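Local coordinates for protein arylsulfatase (PDB 7AJ0) that probably removes sulfate groups by hydrolysis from the algal polysaccharide fucoidan, acting as a calcium-binding sulfatase of the alkaline phosphatase superfamily, at residues A[156-161]-A[166-171]. Numbering follows the deposited sequence.
Sequences GKWHVG and MLPHEV
Trp158 meets Met166, Leu167 and Pro168 in a buried contact internal to one loop, the connection between the parallel strands 151-155 and 175-177 of the central sheet. Pro168 CG lies over one face of the indole, 3.6 Å from the centroid of the six-membered ring and 17° off its normal, which meets the geometry of a CH-pi contact, while Val160 CB, from Trp158's own segment, sits above the opposite face, offset toward the rim. At the pyrrole edge, Trp158 NE1 donates a bent hydrogen bond to Met166 O (2.8 Å, N-H...O angle 136°), with the acceptor tilted out of the ring plane. With CG anti to the backbone N (chi1 -177°), the ring is laid against 166-168, and Leu167 CD2 approaches Trp158 CD1 obliquely, at 3.8 Å. Met166, bent at chi3, folds CE to 3.4 Å from Gly161 CA, where a CB on Gly161 would run into that methyl; the backbone angles of Gly161 by themselves also call for glycine. A leucine in place of Trp158 would probably leave Met166 O without this donor and Pro168 without its aromatic face. Around the contact, helix 102-111 packs on Val160, Trp135 of helix 134-137 touches Met166, and Phe176 of strand 175-177 touches Pro168.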
loop_
_atom_site.group_PDB
_atom_site.type_symbol
_atom_site.label_atom_id
_atom_site.label_comp_id
_atom_site.label_asym_id
_atom_site.label_seq_id
_atom_site.Cartn_x
_atom_site.Cartn_y
_atom_site.Cartn_z
ATOM N N GLY A 156 -27.638 20.652 26.904
ATOM C CA GLY A 156 -27.213 20.126 25.624
ATOM C C GLY A 156 -26.901 18.645 25.653
ATOM O O GLY A 156 -27.574 17.870 26.340
ATOM N N LYS A 157 -25.872 18.241 24.916
ATOM C CA LYS A 157 -25.544 16.828 24.801
ATOM C C LYS A 157 -24.884 16.317 26.077
ATOM O O LYS A 157 -23.997 16.962 26.642
ATOM C CB LYS A 157 -24.621 16.604 23.602
ATOM C CG LYS A 157 -24.127 15.176 23.451
ATOM C CD LYS A 157 -23.068 15.074 22.360
ATOM C CE LYS A 157 -22.335 13.747 22.433
ATOM N NZ LYS A 157 -21.170 13.693 21.509
ATOM N N TRP A 158 -25.321 15.138 26.525
ATOM C CA TRP A 158 -24.735 14.477 27.687
ATOM C C TRP A 158 -23.829 13.343 27.226
ATOM O O TRP A 158 -22.604 13.496 27.186
ATOM C CB TRP A 158 -25.834 13.956 28.607
ATOM C CG TRP A 158 -25.354 13.307 29.872
ATOM C CD1 TRP A 158 -25.797 12.128 30.399
ATOM C CD2 TRP A 158 -24.350 13.795 30.771
ATOM N NE1 TRP A 158 -25.136 11.855 31.572
ATOM C CE2 TRP A 158 -24.244 12.863 31.823
ATOM C CE3 TRP A 158 -23.534 14.931 30.792
ATOM C CZ2 TRP A 158 -23.352 13.030 32.879
ATOM C CZ3 TRP A 158 -22.651 15.094 31.842
ATOM C CH2 TRP A 158 -22.566 14.148 32.870
ATOM N N HIS A 159 -24.419 12.202 26.877
ATOM C CA HIS A 159 -23.678 11.080 26.304
ATOM C C HIS A 159 -22.670 10.500 27.292
ATOM O O HIS A 159 -21.639 9.951 26.892
ATOM C CB HIS A 159 -22.971 11.502 25.010
ATOM C CG HIS A 159 -22.850 10.407 23.997
ATOM N ND1 HIS A 159 -22.023 10.502 22.898
ATOM C CD2 HIS A 159 -23.458 9.200 23.907
ATOM C CE1 HIS A 159 -22.121 9.397 22.180
ATOM N NE2 HIS A 159 -22.986 8.591 22.771
ATOM N N VAL A 160 -22.954 10.622 28.589
ATOM C CA VAL A 160 -22.135 9.988 29.615
ATOM C C VAL A 160 -23.032 9.085 30.455
ATOM O O VAL A 160 -22.842 8.956 31.670
ATOM C CB VAL A 160 -21.422 11.020 30.508
ATOM C CG1 VAL A 160 -20.276 10.354 31.273
ATOM C CG2 VAL A 160 -20.916 12.193 29.684
ATOM N N GLY A 161 -24.029 8.474 29.822
ATOM C CA GLY A 161 -24.909 7.558 30.519
ATOM C C GLY A 161 -26.333 8.054 30.657
ATOM O O GLY A 161 -26.567 9.209 31.023
ATOM N N MET A 166 -27.928 8.684 36.259
ATOM C CA MET A 166 -26.756 9.015 35.463
ATOM C C MET A 166 -26.896 10.299 34.658
ATOM O O MET A 166 -25.934 10.696 33.994
ATOM C CB MET A 166 -26.419 7.858 34.507
ATOM C CG MET A 166 -26.046 6.573 35.225
ATOM S SD MET A 166 -25.766 5.184 34.112
ATOM C CE MET A 166 -24.267 5.705 33.293
ATOM N N LEU A 167 -28.046 10.956 34.693
ATOM C CA LEU A 167 -28.197 12.231 34.010
ATOM C C LEU A 167 -27.645 13.360 34.877
ATOM O O LEU A 167 -27.570 13.239 36.102
ATOM C CB LEU A 167 -29.660 12.475 33.672
ATOM C CG LEU A 167 -30.250 11.554 32.600
ATOM C CD1 LEU A 167 -31.687 11.939 32.284
ATOM C CD2 LEU A 167 -29.404 11.579 31.330
ATOM N N PRO A 168 -27.246 14.474 34.259
ATOM C CA PRO A 168 -26.557 15.524 35.029
ATOM C C PRO A 168 -27.315 16.005 36.254
ATOM O O PRO A 168 -26.692 16.271 37.290
ATOM C CB PRO A 168 -26.380 16.647 33.994
ATOM C CG PRO A 168 -26.330 15.934 32.682
ATOM C CD PRO A 168 -27.288 14.778 32.815
ATOM N N HIS A 169 -28.639 16.127 36.175
ATOM C CA HIS A 169 -29.396 16.593 37.332
ATOM C C HIS A 169 -29.487 15.546 38.433
ATOM O O HIS A 169 -30.035 15.843 39.501
ATOM C CB HIS A 169 -30.801 17.019 36.911
ATOM C CG HIS A 169 -31.708 15.875 36.582
ATOM N ND1 HIS A 169 -31.596 15.151 35.416
ATOM C CD2 HIS A 169 -32.745 15.335 37.264
ATOM C CE1 HIS A 169 -32.524 14.211 35.394
ATOM N NE2 HIS A 169 -33.235 14.302 36.504
ATOM N N GLU A 170 -28.971 14.342 38.204
ATOM C CA GLU A 170 -28.947 13.290 39.208
ATOM C C GLU A 170 -27.545 13.015 39.731
ATOM O O GLU A 170 -27.386 12.176 40.626
ATOM C CB GLU A 170 -29.549 12.003 38.628
ATOM C CG GLU A 170 -30.958 12.178 38.075
ATOM C CD GLU A 170 -31.391 11.036 37.171
ATOM O OE1 GLU A 170 -30.518 10.400 36.543
ATOM O OE2 GLU A 170 -32.610 10.776 37.084
ATOM N N VAL A 171 -26.528 13.695 39.202
ATOM C CA VAL A 171 -25.143 13.459 39.581
ATOM C C VAL A 171 -24.472 14.733 40.094
ATOM O O VAL A 171 -23.251 14.804 40.159
ATOM C CB VAL A 171 -24.342 12.852 38.411
ATOM C CG1 VAL A 171 -25.086 11.670 37.807
ATOM C CG2 VAL A 171 -24.054 13.914 37.355
#